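Local coordinates for mandelate racemase/muconate lactonizing protein (Paenibacillus sp., PDB 3QPE) that belongs to the enolase superfamily and binds D-galacturonic acid and magnesium in a TIM-barrel active site, consistent with an enzyme acting on sugar acids, at residues G163-K168 with I352-I357; P129-S134 with F332-Y337. One frame throughout, in Å; residues are numbered along the deposited sequence.

How the interactions relate
Both contacts lie along strand 126-135, the first strand of the barrel, with centres about 8 Å apart. Along the chain the segments alternate: 129-134, 163-168, 332-337, then 352-357. Interaction 2 joins strand 126-135 to strand 335-337 and so closes the barrel; interaction 1 lies beside it, where the approach to strand 167-170 meets the hairpin of strands 351-353 and 356-359. Backbone bonds tie His166 and Lys168 to Asp132, and Gly355 to Cys130. Lys168 NZ lies 2.7 Å from Tyr131 OH, a probable hydrogen bond linking the two contacts directly. Lys168 and Glu336 both meet the ligand carboxylate, so barrel closure and ligand site share neighbouring strands.

Interaction 1 (G163-K168 with I352-I357); sequences GQRHFK and IENGEI. With DGU (D-galacturonic acid), chain G.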
ATOM      1  N   GLY A 163      12.265  29.800  15.831  1.00 24.25           N
ATOM      2  CA  GLY A 163      11.222  30.385  15.008  1.00 26.02           C
ATOM      3  C   GLY A 163      10.126  29.446  14.511  1.00 24.62           C
ATOM      4  O   GLY A 163       9.265  29.865  13.742  1.00 29.52           O
ATOM      5  N   GLN A 164      10.135  28.187  14.935  1.00 23.36           N
ATOM      6  CA  GLN A 164       9.023  27.281  14.612  1.00 24.34           C
ATOM      7  C   GLN A 164       7.790  27.613  15.447  1.00 26.07           C
ATOM      8  O   GLN A 164       7.903  27.881  16.647  1.00 28.37           O
ATOM      9  CB  GLN A 164       9.400  25.819  14.851  1.00 21.35           C
ATOM     10  CG  GLN A 164      10.636  25.348  14.081  1.00 26.51           C
ATOM     11  CD  GLN A 164      10.404  25.275  12.578  1.00 27.03           C
ATOM     12  OE1 GLN A 164       9.269  25.209  12.112  1.00 22.95           O
ATOM     13  NE2 GLN A 164      11.494  25.285  11.810  1.00 25.26           N
ATOM     14  N   ARG A 165       6.618  27.580  14.815  1.00 25.10           N
ATOM     15  CA  ARG A 165       5.347  27.805  15.517  1.00 25.93           C
ATOM     16  C   ARG A 165       4.428  26.589  15.435  1.00 25.90           C
ATOM     17  O   ARG A 165       3.538  26.409  16.262  1.00 26.57           O
ATOM     18  CB  ARG A 165       4.644  29.038  14.943  1.00 26.51           C
ATOM     19  CG  ARG A 165       5.417  30.334  15.203  1.00 27.42           C
ATOM     20  CD  ARG A 165       5.636  30.496  16.712  1.00 30.25           C
ATOM     21  NE  ARG A 165       6.464  31.652  17.054  1.00 30.06           N
ATOM     22  CZ  ARG A 165       7.739  31.585  17.423  1.00 30.26           C
ATOM     23  NH1 ARG A 165       8.365  30.415  17.498  1.00 28.59           N
ATOM     24  NH2 ARG A 165       8.390  32.697  17.729  1.00 35.53           N
ATOM     25  N   HIS A 166       4.657  25.750  14.434  1.00 25.12           N
ATOM     26  CA  HIS A 166       3.801  24.601  14.192  1.00 24.15           C
ATOM     27  C   HIS A 166       4.630  23.336  14.319  1.00 24.33           C
ATOM     28  O   HIS A 166       5.797  23.310  13.917  1.00 22.35           O
ATOM     29  CB  HIS A 166       3.195  24.709  12.788  1.00 25.94           C
ATOM     30  CG  HIS A 166       2.679  26.076  12.465  1.00 24.19           C
ATOM     31  ND1 HIS A 166       1.549  26.601  13.054  1.00 26.46           N
ATOM     32  CD2 HIS A 166       3.152  27.038  11.639  1.00 24.55           C
ATOM     33  CE1 HIS A 166       1.340  27.822  12.593  1.00 29.59           C
ATOM     34  NE2 HIS A 166       2.303  28.113  11.738  1.00 27.84           N
ATOM     35  N   PHE A 167       4.020  22.284  14.854  1.00 22.55           N
ATOM     36  CA  PHE A 167       4.748  21.085  15.245  1.00 22.77           C
ATOM     37  C   PHE A 167       4.037  19.799  14.841  1.00 24.72           C
ATOM     38  O   PHE A 167       2.832  19.660  15.042  1.00 23.53           O
ATOM     39  CB  PHE A 167       4.969  21.099  16.771  1.00 22.49           C
ATOM     40  CG  PHE A 167       5.615  22.357  17.260  1.00 22.89           C
ATOM     41  CD1 PHE A 167       4.849  23.480  17.538  1.00 22.26           C
ATOM     42  CD2 PHE A 167       7.000  22.433  17.398  1.00 24.00           C
ATOM     43  CE1 PHE A 167       5.444  24.655  17.965  1.00 24.59           C
ATOM     44  CE2 PHE A 167       7.599  23.603  17.821  1.00 25.85           C
ATOM     45  CZ  PHE A 167       6.819  24.722  18.108  1.00 22.43           C
ATOM     46  N   LYS A 168       4.788  18.844  14.302  1.00 22.38           N
ATOM     47  CA  LYS A 168       4.234  17.526  14.032  1.00 23.84           C
ATOM     48  C   LYS A 168       4.790  16.504  15.002  1.00 22.66           C
ATOM     49  O   LYS A 168       6.001  16.315  15.114  1.00 21.95           O
ATOM     50  CB  LYS A 168       4.484  17.085  12.584  1.00 24.96           C
ATOM     51  CG  LYS A 168       3.817  15.753  12.249  1.00 23.87           C
ATOM     52  CD  LYS A 168       3.729  15.526  10.744  1.00 22.09           C
ATOM     53  CE  LYS A 168       4.956  14.820  10.190  1.00 20.64           C
ATOM     54  NZ  LYS A 168       4.877  14.876   8.672  1.00 21.73           N
ATOM     55  N   ILE A 352      14.145  30.846   9.130  1.00 27.05           N
ATOM     56  CA  ILE A 352      12.888  30.437   9.741  1.00 24.24           C
ATOM     57  C   ILE A 352      12.433  31.576  10.639  1.00 30.11           C
ATOM     58  O   ILE A 352      13.163  32.000  11.543  1.00 27.56           O
ATOM     59  CB  ILE A 352      13.052  29.190  10.633  1.00 24.65           C
ATOM     60  CG1 ILE A 352      13.673  28.019   9.872  1.00 26.16           C
ATOM     61  CG2 ILE A 352      11.696  28.804  11.299  1.00 26.96           C
ATOM     62  CD1 ILE A 352      12.835  27.498   8.730  1.00 26.05           C
ATOM     63  N   GLU A 353      11.230  32.070  10.399  1.00 25.48           N
ATOM     64  CA  GLU A 353      10.692  33.144  11.220  1.00 28.59           C
ATOM     65  C   GLU A 353       9.188  32.985  11.417  1.00 29.30           C
ATOM     66  O   GLU A 353       8.439  32.903  10.448  1.00 30.50           O
ATOM     67  CB  GLU A 353      11.001  34.498  10.574  1.00 33.81           C
ATOM     68  CG  GLU A 353      10.455  35.695  11.339  1.00 41.83           C
ATOM     69  CD  GLU A 353      10.582  36.987  10.552  1.00 46.99           C
ATOM     70  OE1 GLU A 353      11.688  37.562  10.525  1.00 47.10           O
ATOM     71  OE2 GLU A 353       9.575  37.423   9.949  1.00 53.65           O
ATOM     72  N   ASN A 354       8.752  32.939  12.675  1.00 30.88           N
ATOM     73  CA  ASN A 354       7.328  32.904  12.987  1.00 29.37           C
ATOM     74  C   ASN A 354       6.556  31.864  12.197  1.00 27.73           C
ATOM     75  O   ASN A 354       5.515  32.166  11.599  1.00 28.60           O
ATOM     76  CB  ASN A 354       6.699  34.280  12.783  1.00 35.22           C
ATOM     77  CG  ASN A 354       7.240  35.313  13.751  1.00 44.30           C
ATOM     78  OD1 ASN A 354       7.677  34.980  14.861  1.00 44.40           O
ATOM     79  ND2 ASN A 354       7.224  36.575  13.336  1.00 48.95           N
ATOM     80  N   GLY A 355       7.080  30.645  12.187  1.00 22.92           N
ATOM     81  CA  GLY A 355       6.398  29.523  11.572  1.00 25.43           C
ATOM     82  C   GLY A 355       6.459  29.518  10.057  1.00 24.32           C
ATOM     83  O   GLY A 355       5.645  28.856   9.407  1.00 28.37           O
ATOM     84  N   GLU A 356       7.410  30.260   9.490  1.00 23.10           N
ATOM     85  CA  GLU A 356       7.562  30.317   8.042  1.00 25.56           C
ATOM     86  C   GLU A 356       9.023  30.226   7.635  1.00 27.02           C
ATOM     87  O   GLU A 356       9.904  30.730   8.328  1.00 25.25           O
ATOM     88  CB  GLU A 356       6.950  31.609   7.500  1.00 23.18           C
ATOM     89  CG  GLU A 356       5.482  31.768   7.823  1.00 24.07           C
ATOM     90  CD  GLU A 356       4.926  33.084   7.312  1.00 32.05           C
ATOM     91  OE1 GLU A 356       5.582  34.119   7.532  1.00 30.52           O
ATOM     92  OE2 GLU A 356       3.853  33.081   6.668  1.00 32.68           O
ATOM     93  N   ILE A 357       9.287  29.549   6.525  1.00 23.61           N
ATOM     94  CA  ILE A 357      10.618  29.582   5.954  1.00 26.39           C
ATOM     95  C   ILE A 357      10.657  30.673   4.895  1.00 27.75           C
ATOM     96  O   ILE A 357       9.778  30.758   4.039  1.00 23.52           O
ATOM     97  CB  ILE A 357      11.071  28.210   5.386  1.00 23.28           C
ATOM     98  CG1 ILE A 357      12.484  28.320   4.824  1.00 21.77           C
ATOM     99  CG2 ILE A 357      10.116  27.705   4.309  1.00 22.86           C
ATOM    100  CD1 ILE A 357      13.208  26.982   4.741  1.00 25.37           C
TER
HETATM  101  O1  DGU G 401      12.002   7.654   6.843  1.00 44.29           O
HETATM  102  O2  DGU G 401      10.869   6.813   9.286  1.00 28.84           O
HETATM  103  O5  DGU G 401       6.676   9.592   8.531  1.00 28.84           O
HETATM  104  O6B DGU G 401       6.142  12.285   8.029  1.00 20.72           O
HETATM  105  C1  DGU G 401      11.077   8.278   7.376  1.00 37.53           C
HETATM  106  C2  DGU G 401      10.779   8.191   8.890  1.00 32.00           C
HETATM  107  C3  DGU G 401       9.390   8.745   9.265  1.00 32.02           C
HETATM  108  C4  DGU G 401       9.065  10.124   8.640  1.00 29.49           C
HETATM  109  C5  DGU G 401       7.627  10.606   8.891  1.00 31.99           C
HETATM  110  C6  DGU G 401       7.340  11.969   8.221  1.00 30.27           C
HETATM  111  O3  DGU G 401       9.292   8.857  10.692  1.00 26.78           O
HETATM  112  O4  DGU G 401       9.240  10.052   7.226  1.00 38.55           O
HETATM  113  O6A DGU G 401       8.339  12.661   7.928  1.00 29.87           O
HETATM  114  O   HOH W   1       2.815  29.513   9.324  1.00 30.24           O
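A two-residue beta hairpin with a type I' turn, Glu353 to Glu356, docks through Gly355 against Gly163, the residue whose positive phi completes the Schellman motif ending helix 145-161. The hairpin is closed by a reciprocal pair of backbone bonds between Glu353 and Glu356, with Asn354 and Gly355 at its tip. The evidence for docking is one direct hydrogen bond: Gly355 N donates to Gly163 O over 2.8 Å, with an N-H...O angle of 161°. Beside it, Gln164 turns its amide back toward the hairpin by a bend at chi2 (-68°), and NE2 comes to 3.6 Å from CG2 of Ile352, a van der Waals contact. On the turn side, the aliphatic part of Arg165 covers the peptide, its CG 3.5 Å from Gly355 N. The guanidinium then folds back onto its own chain, where NH1 gives a 2.7 Å bond to Gln164 O and another to Tyr160 O. Arg165 and Asn354 run side by side, but their planes differ by 52° and NH2 stays 3.7 Å from OD1, a loose approach. His166 lies with one ring face against CB of Arg165 and turns its edge to Gly355 O. A water bridges the pair, 2.8 Å from His166 NE2 and donating to Gly355 O over 2.9 Å, while ND1 pairs with Lys203 N. Beyond the hairpin, Lys168 reaches the ligand, NZ donating to O6B of D-galacturonic acid at 3.0 Å; a salt bridge to Glu233 further fixes NZ. The chemistry thus divides: backbone groups and a bridging water hold the hairpin against the helix exit, whereas Lys168 points NZ at the carboxylate of the bound sugar acid.

Interaction 2 (P129-S134 with F332-Y337); sequences PCYDTS and FEFVEY. With DGU (D-galacturonic acid), chain G.
Tyr131 and Phe334 form the apolar centre, an offset edge-to-face pair with centroids 5.5 Å apart and planes at 87°. The edge of the tyrosine meets the face of the phenylalanine, and CB of Phe334 lies in the tyrosine plane, 3.3 Å from CD2 of Tyr131. With chi1 at 71°, CG of Tyr131 sits between backbone N and carbonyl carbon, which carries the ring under CA of Glu336, a CH-pi contact 4.1 Å from the centroid. On the other face of the sheet, Cys130 CB packs on Val335 CB at 3.9 Å, and Val335 and Tyr337 in turn meet Ile319 of helix 316-325. Between the faces runs a parallel ladder: Val335 N to Pro129 O (2.8 Å), Tyr131 N to Val335 O, Tyr337 N to Tyr131 O (2.9 Å) and Thr133 N to Tyr337 O. At the polar edge, Thr133 OG1 donates to the anti lone pair of Glu336 OE2 over 2.6 Å. That same OE2 forms a salt bridge with Lys168 and lies 2.6 Å from O6A of D-galacturonic acid. First strand paired with last closes the (beta/alpha)7-beta barrel of the enolase superfamily, whose strand C-terminal ends line the active site.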
ATOM      1  N   PRO A 129       4.778  28.670   4.736  1.00 23.73           N
ATOM      2  CA  PRO A 129       4.555  28.057   6.039  1.00 20.38           C
ATOM      3  C   PRO A 129       5.413  26.803   6.186  1.00 22.10           C
ATOM      4  O   PRO A 129       5.626  26.053   5.215  1.00 22.01           O
ATOM      5  CB  PRO A 129       3.059  27.714   6.009  1.00 23.76           C
ATOM      6  CG  PRO A 129       2.471  28.752   5.095  1.00 28.97           C
ATOM      7  CD  PRO A 129       3.518  28.886   4.004  1.00 22.31           C
ATOM      8  N   CYS A 130       5.955  26.616   7.382  1.00 20.01           N
ATOM      9  CA  CYS A 130       6.690  25.404   7.693  1.00 21.11           C
ATOM     10  C   CYS A 130       6.303  24.862   9.056  1.00 21.47           C
ATOM     11  O   CYS A 130       5.684  25.560   9.855  1.00 26.29           O
ATOM     12  CB  CYS A 130       8.195  25.657   7.626  1.00 25.25           C
ATOM     13  SG  CYS A 130       8.850  26.752   8.904  1.00 26.68           S
ATOM     14  N   TYR A 131       6.700  23.625   9.334  1.00 21.11           N
ATOM     15  CA  TYR A 131       6.451  23.034  10.642  1.00 23.34           C
ATOM     16  C   TYR A 131       7.616  22.171  11.117  1.00 25.20           C
ATOM     17  O   TYR A 131       8.398  21.638  10.313  1.00 19.94           O
ATOM     18  CB  TYR A 131       5.148  22.226  10.636  1.00 19.54           C
ATOM     19  CG  TYR A 131       5.192  20.939   9.847  1.00 23.88           C
ATOM     20  CD1 TYR A 131       5.765  19.789  10.378  1.00 23.40           C
ATOM     21  CD2 TYR A 131       4.626  20.861   8.576  1.00 21.72           C
ATOM     22  CE1 TYR A 131       5.799  18.607   9.651  1.00 23.48           C
ATOM     23  CE2 TYR A 131       4.655  19.679   7.850  1.00 20.76           C
ATOM     24  CZ  TYR A 131       5.240  18.568   8.379  1.00 21.63           C
ATOM     25  OH  TYR A 131       5.247  17.393   7.665  1.00 21.71           O
ATOM     26  N   ASP A 132       7.724  22.036  12.434  1.00 24.93           N
ATOM     27  CA  ASP A 132       8.794  21.264  13.025  1.00 23.72           C
ATOM     28  C   ASP A 132       8.423  19.789  13.054  1.00 24.69           C
ATOM     29  O   ASP A 132       7.465  19.392  13.721  1.00 22.26           O
ATOM     30  CB  ASP A 132       9.070  21.796  14.428  1.00 22.76           C
ATOM     31  CG  ASP A 132      10.240  21.119  15.097  1.00 27.30           C
ATOM     32  OD1 ASP A 132      10.794  20.142  14.554  1.00 24.79           O
ATOM     33  OD2 ASP A 132      10.578  21.573  16.207  1.00 29.17           O
ATOM     34  N   THR A 133       9.186  18.977  12.328  1.00 21.05           N
ATOM     35  CA  THR A 133       8.848  17.567  12.154  1.00 20.19           C
ATOM     36  C   THR A 133       9.658  16.663  13.092  1.00 23.54           C
ATOM     37  O   THR A 133       9.525  15.440  13.063  1.00 24.17           O
ATOM     38  CB  THR A 133       9.023  17.124  10.670  1.00 25.68           C
ATOM     39  OG1 THR A 133       8.301  15.905  10.427  1.00 20.87           O
ATOM     40  CG2 THR A 133      10.509  16.920  10.322  1.00 17.62           C
ATOM     41  N   SER A 134      10.462  17.265  13.962  1.00 22.38           N
ATOM     42  CA  SER A 134      11.496  16.507  14.687  1.00 25.63           C
ATOM     43  C   SER A 134      11.072  15.893  16.035  1.00 25.10           C
ATOM     44  O   SER A 134      11.917  15.398  16.778  1.00 24.51           O
ATOM     45  CB  SER A 134      12.736  17.386  14.922  1.00 25.49           C
ATOM     46  OG  SER A 134      12.427  18.442  15.827  1.00 28.75           O
ATOM     47  N   PHE A 332      -0.669  24.578  -1.518  1.00 28.10           N
ATOM     48  CA  PHE A 332       0.523  24.142  -0.810  1.00 22.81           C
ATOM     49  C   PHE A 332       0.345  24.348   0.691  1.00 20.34           C
ATOM     50  O   PHE A 332       0.017  25.440   1.136  1.00 25.84           O
ATOM     51  CB  PHE A 332       1.772  24.898  -1.305  1.00 23.64           C
ATOM     52  CG  PHE A 332       3.062  24.316  -0.803  1.00 21.72           C
ATOM     53  CD1 PHE A 332       3.576  24.697   0.423  1.00 22.91           C
ATOM     54  CD2 PHE A 332       3.760  23.383  -1.556  1.00 24.61           C
ATOM     55  CE1 PHE A 332       4.754  24.150   0.896  1.00 25.23           C
ATOM     56  CE2 PHE A 332       4.943  22.826  -1.084  1.00 24.26           C
ATOM     57  CZ  PHE A 332       5.443  23.223   0.133  1.00 24.38           C
ATOM     58  N   GLU A 333       0.577  23.302   1.477  1.00 19.76           N
ATOM     59  CA  GLU A 333       0.367  23.388   2.923  1.00 22.76           C
ATOM     60  C   GLU A 333       1.590  23.888   3.718  1.00 23.13           C
ATOM     61  O   GLU A 333       1.588  24.999   4.240  1.00 26.09           O
ATOM     62  CB  GLU A 333      -0.092  22.032   3.484  1.00 22.79           C
ATOM     63  CG  GLU A 333      -1.532  21.654   3.129  1.00 25.56           C
ATOM     64  CD  GLU A 333      -2.559  22.517   3.841  1.00 25.51           C
ATOM     65  OE1 GLU A 333      -2.502  22.609   5.084  1.00 29.19           O
ATOM     66  OE2 GLU A 333      -3.409  23.124   3.163  1.00 31.06           O
ATOM     67  N   PHE A 334       2.615  23.052   3.814  1.00 23.35           N
ATOM     68  CA  PHE A 334       3.790  23.355   4.635  1.00 21.09           C
ATOM     69  C   PHE A 334       5.066  22.825   4.047  1.00 19.68           C
ATOM     70  O   PHE A 334       5.066  21.790   3.384  1.00 27.38           O
ATOM     71  CB  PHE A 334       3.680  22.649   5.988  1.00 19.29           C
ATOM     72  CG  PHE A 334       2.715  23.268   6.931  1.00 22.77           C
ATOM     73  CD1 PHE A 334       3.034  24.446   7.585  1.00 23.25           C
ATOM     74  CD2 PHE A 334       1.514  22.643   7.216  1.00 27.05           C
ATOM     75  CE1 PHE A 334       2.156  25.008   8.481  1.00 29.34           C
ATOM     76  CE2 PHE A 334       0.633  23.193   8.116  1.00 30.89           C
ATOM     77  CZ  PHE A 334       0.949  24.379   8.749  1.00 32.42           C
ATOM     78  N   VAL A 335       6.173  23.497   4.352  1.00 20.27           N
ATOM     79  CA  VAL A 335       7.486  22.888   4.235  1.00 22.70           C
ATOM     80  C   VAL A 335       7.722  22.025   5.472  1.00 22.10           C
ATOM     81  O   VAL A 335       7.671  22.519   6.604  1.00 21.26           O
ATOM     82  CB  VAL A 335       8.596  23.958   4.097  1.00 18.86           C
ATOM     83  CG1 VAL A 335       9.967  23.322   4.251  1.00 19.29           C
ATOM     84  CG2 VAL A 335       8.495  24.659   2.749  1.00 22.50           C
ATOM     85  N   GLU A 336       7.958  20.731   5.280  1.00 21.35           N
ATOM     86  CA  GLU A 336       8.290  19.865   6.410  1.00 24.08           C
ATOM     87  C   GLU A 336       9.749  20.119   6.840  1.00 20.95           C
ATOM     88  O   GLU A 336      10.680  19.825   6.093  1.00 22.46           O
ATOM     89  CB  GLU A 336       8.070  18.384   6.068  1.00 21.12           C
ATOM     90  CG  GLU A 336       8.238  17.466   7.274  1.00 23.79           C
ATOM     91  CD  GLU A 336       7.881  16.016   6.994  1.00 26.47           C
ATOM     92  OE1 GLU A 336       7.558  15.691   5.833  1.00 23.86           O
ATOM     93  OE2 GLU A 336       7.913  15.200   7.944  1.00 25.67           O
ATOM     94  N   TYR A 337       9.954  20.663   8.040  1.00 22.51           N
ATOM     95  CA  TYR A 337      11.293  21.161   8.410  1.00 19.76           C
ATOM     96  C   TYR A 337      12.053  20.331   9.460  1.00 22.93           C
ATOM     97  O   TYR A 337      11.527  20.008  10.530  1.00 19.59           O
ATOM     98  CB  TYR A 337      11.224  22.644   8.827  1.00 19.11           C
ATOM     99  CG  TYR A 337      12.590  23.271   8.974  1.00 20.42           C
ATOM    100  CD1 TYR A 337      13.248  23.265  10.192  1.00 20.35           C
ATOM    101  CD2 TYR A 337      13.238  23.844   7.878  1.00 22.05           C
ATOM    102  CE1 TYR A 337      14.507  23.815  10.324  1.00 24.54           C
ATOM    103  CE2 TYR A 337      14.496  24.398   8.003  1.00 23.11           C
ATOM    104  CZ  TYR A 337      15.125  24.378   9.230  1.00 24.55           C
ATOM    105  OH  TYR A 337      16.383  24.926   9.367  1.00 27.62           O
TER
HETATM  106  O1  DGU G 401      12.002   7.654   6.843  1.00 44.29           O
HETATM  107  O2  DGU G 401      10.869   6.813   9.286  1.00 28.84           O
HETATM  108  O5  DGU G 401       6.676   9.592   8.531  1.00 28.84           O
HETATM  109  O6B DGU G 401       6.142  12.285   8.029  1.00 20.72           O
HETATM  110  C1  DGU G 401      11.077   8.278   7.376  1.00 37.53           C
HETATM  111  C2  DGU G 401      10.779   8.191   8.890  1.00 32.00           C
HETATM  112  C3  DGU G 401       9.390   8.745   9.265  1.00 32.02           C
HETATM  113  C4  DGU G 401       9.065  10.124   8.640  1.00 29.49           C
HETATM  114  C5  DGU G 401       7.627  10.606   8.891  1.00 31.99           C
HETATM  115  C6  DGU G 401       7.340  11.969   8.221  1.00 30.27           C
HETATM  116  O3  DGU G 401       9.292   8.857  10.692  1.00 26.78           O
HETATM  117  O4  DGU G 401       9.240  10.052   7.226  1.00 38.55           O
HETATM  118  O6A DGU G 401       8.339  12.661   7.928  1.00 29.87           O
HETATM  119  O   HOH W   2      12.943  20.755  13.000  1.00 29.82           O